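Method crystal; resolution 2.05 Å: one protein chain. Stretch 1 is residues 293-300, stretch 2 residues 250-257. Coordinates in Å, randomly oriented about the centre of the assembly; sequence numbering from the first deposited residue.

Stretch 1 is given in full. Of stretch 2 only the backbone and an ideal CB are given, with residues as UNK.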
ATOM      1  N   ARG A 293       6.545 -36.283 -20.316  1.00 70.77           N
ATOM      2  CA  ARG A 293       7.411 -35.380 -19.572  1.00 68.83           C
ATOM      3  C   ARG A 293       7.022 -33.934 -19.816  1.00 72.58           C
ATOM      4  O   ARG A 293       7.029 -33.121 -18.884  1.00 77.48           O
ATOM      5  CB  ARG A 293       8.873 -35.621 -19.943  1.00 83.40           C
ATOM      6  CG  ARG A 293       9.324 -37.070 -19.723  1.00 91.07           C
ATOM      7  CD  ARG A 293      10.801 -37.243 -20.022  1.00 96.65           C
ATOM      8  NE  ARG A 293      11.642 -36.863 -18.889  1.00111.08           N
ATOM      9  CZ  ARG A 293      12.967 -36.740 -18.941  1.00121.22           C
ATOM     10  NH1 ARG A 293      13.621 -36.954 -20.078  1.00123.65           N
ATOM     11  NH2 ARG A 293      13.643 -36.391 -17.853  1.00120.78           N
ATOM     12  N   ALA A 294       6.668 -33.594 -21.060  1.00 65.82           N
ATOM     13  CA  ALA A 294       6.249 -32.228 -21.352  1.00 63.86           C
ATOM     14  C   ALA A 294       5.020 -31.841 -20.536  1.00 68.08           C
ATOM     15  O   ALA A 294       4.903 -30.698 -20.078  1.00 67.05           O
ATOM     16  CB  ALA A 294       5.976 -32.066 -22.850  1.00 61.59           C
ATOM     17  N   LEU A 295       4.080 -32.772 -20.355  1.00 63.70           N
ATOM     18  CA  LEU A 295       2.903 -32.447 -19.563  1.00 74.44           C
ATOM     19  C   LEU A 295       3.273 -32.302 -18.096  1.00 81.38           C
ATOM     20  O   LEU A 295       2.832 -31.359 -17.425  1.00 78.55           O
ATOM     21  CB  LEU A 295       1.824 -33.513 -19.744  1.00 70.91           C
ATOM     22  CG  LEU A 295       0.533 -33.256 -18.955  1.00 77.76           C
ATOM     23  CD1 LEU A 295      -0.135 -31.954 -19.397  1.00 67.49           C
ATOM     24  CD2 LEU A 295      -0.438 -34.434 -19.066  1.00 76.77           C
ATOM     25  N   ALA A 296       4.103 -33.220 -17.590  1.00 70.18           N
ATOM     26  CA  ALA A 296       4.542 -33.140 -16.201  1.00 67.66           C
ATOM     27  C   ALA A 296       5.262 -31.824 -15.939  1.00 75.13           C
ATOM     28  O   ALA A 296       5.091 -31.213 -14.877  1.00 83.93           O
ATOM     29  CB  ALA A 296       5.434 -34.339 -15.857  1.00 71.93           C
ATOM     30  N   ILE A 297       6.048 -31.354 -16.909  1.00 62.27           N
ATOM     31  CA  ILE A 297       6.729 -30.075 -16.744  1.00 65.56           C
ATOM     32  C   ILE A 297       5.714 -28.935 -16.689  1.00 69.71           C
ATOM     33  O   ILE A 297       5.773 -28.073 -15.807  1.00 76.96           O
ATOM     34  CB  ILE A 297       7.753 -29.865 -17.871  1.00 73.51           C
ATOM     35  CG1 ILE A 297       8.915 -30.855 -17.717  1.00 74.32           C
ATOM     36  CG2 ILE A 297       8.243 -28.439 -17.856  1.00 54.83           C
ATOM     37  CD1 ILE A 297       9.830 -30.935 -18.928  1.00 77.87           C
ATOM     38  N   ALA A 298       4.759 -28.921 -17.625  1.00 64.22           N
ATOM     39  CA  ALA A 298       3.779 -27.836 -17.660  1.00 65.63           C
ATOM     40  C   ALA A 298       2.974 -27.774 -16.366  1.00 69.26           C
ATOM     41  O   ALA A 298       2.670 -26.686 -15.866  1.00 78.57           O
ATOM     42  CB  ALA A 298       2.839 -28.003 -18.854  1.00 57.81           C
ATOM     43  N   GLN A 299       2.632 -28.936 -15.803  1.00 63.22           N
ATOM     44  CA  GLN A 299       1.750 -28.969 -14.642  1.00 68.44           C
ATOM     45  C   GLN A 299       2.483 -28.551 -13.373  1.00 88.07           C
ATOM     46  O   GLN A 299       1.916 -27.847 -12.527  1.00 91.49           O
ATOM     47  CB  GLN A 299       1.146 -30.364 -14.487  1.00 76.03           C
ATOM     48  CG  GLN A 299       0.215 -30.782 -15.622  1.00 79.60           C
ATOM     49  CD  GLN A 299      -0.539 -32.062 -15.297  1.00 89.74           C
ATOM     50  OE1 GLN A 299      -0.134 -32.826 -14.415  1.00 99.52           O
ATOM     51  NE2 GLN A 299      -1.646 -32.295 -15.995  1.00 86.08           N
ATOM     52  N   ALA A 300       3.737 -28.982 -13.216  1.00 88.14           N
ATOM     53  CA  ALA A 300       4.524 -28.578 -12.058  1.00 78.07           C
ATOM     54  C   ALA A 300       4.927 -27.115 -12.119  1.00 74.78           C
ATOM     55  O   ALA A 300       5.277 -26.536 -11.086  1.00 67.12           O
ATOM     56  CB  ALA A 300       5.775 -29.453 -11.942  1.00 77.86           C
ATOM     57  N   UNK A 250      -3.755 -30.628 -26.464  1.00 66.66           N
ATOM     58  CA  UNK A 250      -4.840 -30.073 -25.662  1.00 69.04           C
ATOM     59  C   UNK A 250      -4.539 -30.194 -24.173  1.00 84.98           C
ATOM     60  O   UNK A 250      -4.888 -29.305 -23.387  1.00 80.59           O
ATOM     61  CB  UNK A 250      -6.159 -30.775 -25.991  1.00 69.04           C
ATOM     62  N   UNK A 251      -3.885 -31.286 -23.768  1.00 86.41           N
ATOM     63  CA  UNK A 251      -3.449 -31.400 -22.385  1.00 71.69           C
ATOM     64  C   UNK A 251      -2.508 -30.283 -21.976  1.00 71.27           C
ATOM     65  O   UNK A 251      -2.625 -29.725 -20.884  1.00 69.55           O
ATOM     66  CB  UNK A 251      -2.768 -32.752 -22.162  1.00 71.69           C
ATOM     67  N   UNK A 252      -1.571 -29.927 -22.856  1.00 63.59           N
ATOM     68  CA  UNK A 252      -0.651 -28.840 -22.538  1.00 60.78           C
ATOM     69  C   UNK A 252      -1.344 -27.487 -22.597  1.00 60.03           C
ATOM     70  O   UNK A 252      -0.980 -26.573 -21.853  1.00 64.97           O
ATOM     71  CB  UNK A 252       0.542 -28.857 -23.496  1.00 60.78           C
ATOM     72  N   UNK A 253      -2.334 -27.343 -23.475  1.00 65.41           N
ATOM     73  CA  UNK A 253      -3.167 -26.144 -23.475  1.00 70.63           C
ATOM     74  C   UNK A 253      -3.905 -26.013 -22.147  1.00 61.50           C
ATOM     75  O   UNK A 253      -3.951 -24.939 -21.535  1.00 65.40           O
ATOM     76  CB  UNK A 253      -4.162 -26.178 -24.637  1.00 70.63           C
ATOM     77  N   UNK A 254      -4.482 -27.113 -21.679  1.00 64.25           N
ATOM     78  CA  UNK A 254      -5.200 -27.084 -20.411  1.00 84.54           C
ATOM     79  C   UNK A 254      -4.250 -26.860 -19.240  1.00 84.63           C
ATOM     80  O   UNK A 254      -4.577 -26.122 -18.301  1.00 73.15           O
ATOM     81  CB  UNK A 254      -5.979 -28.386 -20.213  1.00 84.54           C
ATOM     82  N   UNK A 255      -3.068 -27.479 -19.281  1.00 80.73           N
ATOM     83  CA  UNK A 255      -2.127 -27.334 -18.180  1.00 75.57           C
ATOM     84  C   UNK A 255      -1.570 -25.924 -18.081  1.00 74.16           C
ATOM     85  O   UNK A 255      -1.086 -25.537 -17.013  1.00 65.94           O
ATOM     86  CB  UNK A 255      -0.979 -28.333 -18.337  1.00 75.57           C
ATOM     87  N   UNK A 256      -1.632 -25.141 -19.149  1.00 63.30           N
ATOM     88  CA  UNK A 256      -1.098 -23.790 -19.105  1.00 57.88           C
ATOM     89  C   UNK A 256      -2.187 -22.733 -18.969  1.00 60.54           C
ATOM     90  O   UNK A 256      -1.878 -21.532 -18.957  1.00 55.34           O
ATOM     91  CB  UNK A 256      -0.271 -23.519 -20.363  1.00 57.88           C
ATOM     92  N   UNK A 257      -3.445 -23.154 -18.831  1.00 64.25           N
ATOM     93  CA  UNK A 257      -4.552 -22.248 -18.649  1.00 71.34           C
ATOM     94  C   UNK A 257      -4.894 -22.021 -17.188  1.00 82.37           C
ATOM     95  O   UNK A 257      -4.266 -22.579 -16.283  1.00 70.67           O
ATOM     96  CB  UNK A 257      -5.780 -22.778 -19.392  1.00 71.34           C
TER

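The two helices run nearly parallel, their N-to-C directions 10° apart and their axes 9.2 Å apart at closest approach.

Position 250 is helical and lies beyond the reach of stretch 1. Most helix formers would serve, polar ones included; it is Glu-250, whose side chain stays clear of the other helix.

At position 251 the ideal CB points toward stretch 1, 3.9 Å from Leu-295 CD1. There is room for it, so alanine or serine would suit, and the helical angles (-59/-42) give no reason to require glycine. The residue is Gly-251. Its contribution comes from the backbone: its O lies 3.7 Å from Leu-295 CD1 and also accepts the hydrogen bond from the N of position 255.

Position 252 sends its CA-to-CB bond sideways, with the ideal CB 5.2 Å from both Leu-295 CD1 and Ala-298 CB. The surface ahead is mostly apolar, with one backbone carbonyl, Ala-294 O, already engaged by Ala-298 N in the helix, and the gap calls for a side chain long enough to bend back: leucine, methionine or perhaps isoleucine. Leu-252, with chi1 m and chi2 t, brings CD2 to 3.4 Å from Ala-294 O, 3.7 Å from Leu-295 CA and 3.8 Å from Ala-298 CB. The methyl thus packs against backbone as well as side chains.

Positions 253 and 254 find nothing of stretch 1 within 5.5 Å of their ideal CB atoms, so most helix-compatible residues would serve. They are Val-253, with chi1 t, and Ala-254, a good helix former.

At position 255 the CA-to-CB bond points toward stretch 1. Its ideal CB is already 3.8 Å from Gln-299 CG and 3.9 Å from both Leu-295 CD1 and Ala-298 CB, so a small apolar residue is the natural fit. Ala-255 fills the place with one methyl, touching all three neighbours at van der Waals distance.

At position 256 (-103/4) the ideal CB has no close neighbour in stretch 1, and several residue types could fit. A side chain with both a methyl and a hydroxyl has two uses here. Thr-256, with chi1 p, places CG2 4.2 Å from Ala-298 CB, while OG1 lies 2.8 Å from Leu-252 O and 3.2 Å from Val-253 O, near the backbone carbonyls of the preceding turn.

Position 257, in a loop at -94/180, is out of reach and could be many residues; it is Gly-257. No hydrogen bond crosses between the stretches: the contact rests on apolar packing.

Stretch 2 250-257: EGLVAATG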
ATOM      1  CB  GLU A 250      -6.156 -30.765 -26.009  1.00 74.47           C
ATOM      2  CG  GLU A 250      -6.654 -30.427 -27.395  1.00 89.58           C
ATOM      3  CD  GLU A 250      -6.737 -28.926 -27.628  1.00 97.12           C
ATOM      4  OE1 GLU A 250      -7.305 -28.212 -26.770  1.00 94.58           O
ATOM      5  OE2 GLU A 250      -6.223 -28.458 -28.666  1.00 96.28           O
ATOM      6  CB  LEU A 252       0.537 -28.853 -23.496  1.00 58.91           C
ATOM      7  CG  LEU A 252       1.554 -29.979 -23.419  1.00 64.38           C
ATOM      8  CD1 LEU A 252       2.449 -29.948 -24.657  1.00 60.62           C
ATOM      9  CD2 LEU A 252       2.383 -29.820 -22.150  1.00 65.16           C
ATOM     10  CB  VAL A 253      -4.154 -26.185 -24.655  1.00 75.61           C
ATOM     11  CG1 VAL A 253      -5.190 -25.068 -24.508  1.00 69.85           C
ATOM     12  CG2 VAL A 253      -3.414 -26.073 -25.966  1.00 59.40           C
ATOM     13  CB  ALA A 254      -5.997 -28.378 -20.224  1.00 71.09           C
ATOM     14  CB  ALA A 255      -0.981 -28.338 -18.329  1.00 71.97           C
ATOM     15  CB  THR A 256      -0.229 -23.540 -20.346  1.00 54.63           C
ATOM     16  OG1 THR A 256      -0.992 -23.772 -21.539  1.00 54.66           O
ATOM     17  CG2 THR A 256       0.952 -24.496 -20.323  1.00 53.84           C
TER
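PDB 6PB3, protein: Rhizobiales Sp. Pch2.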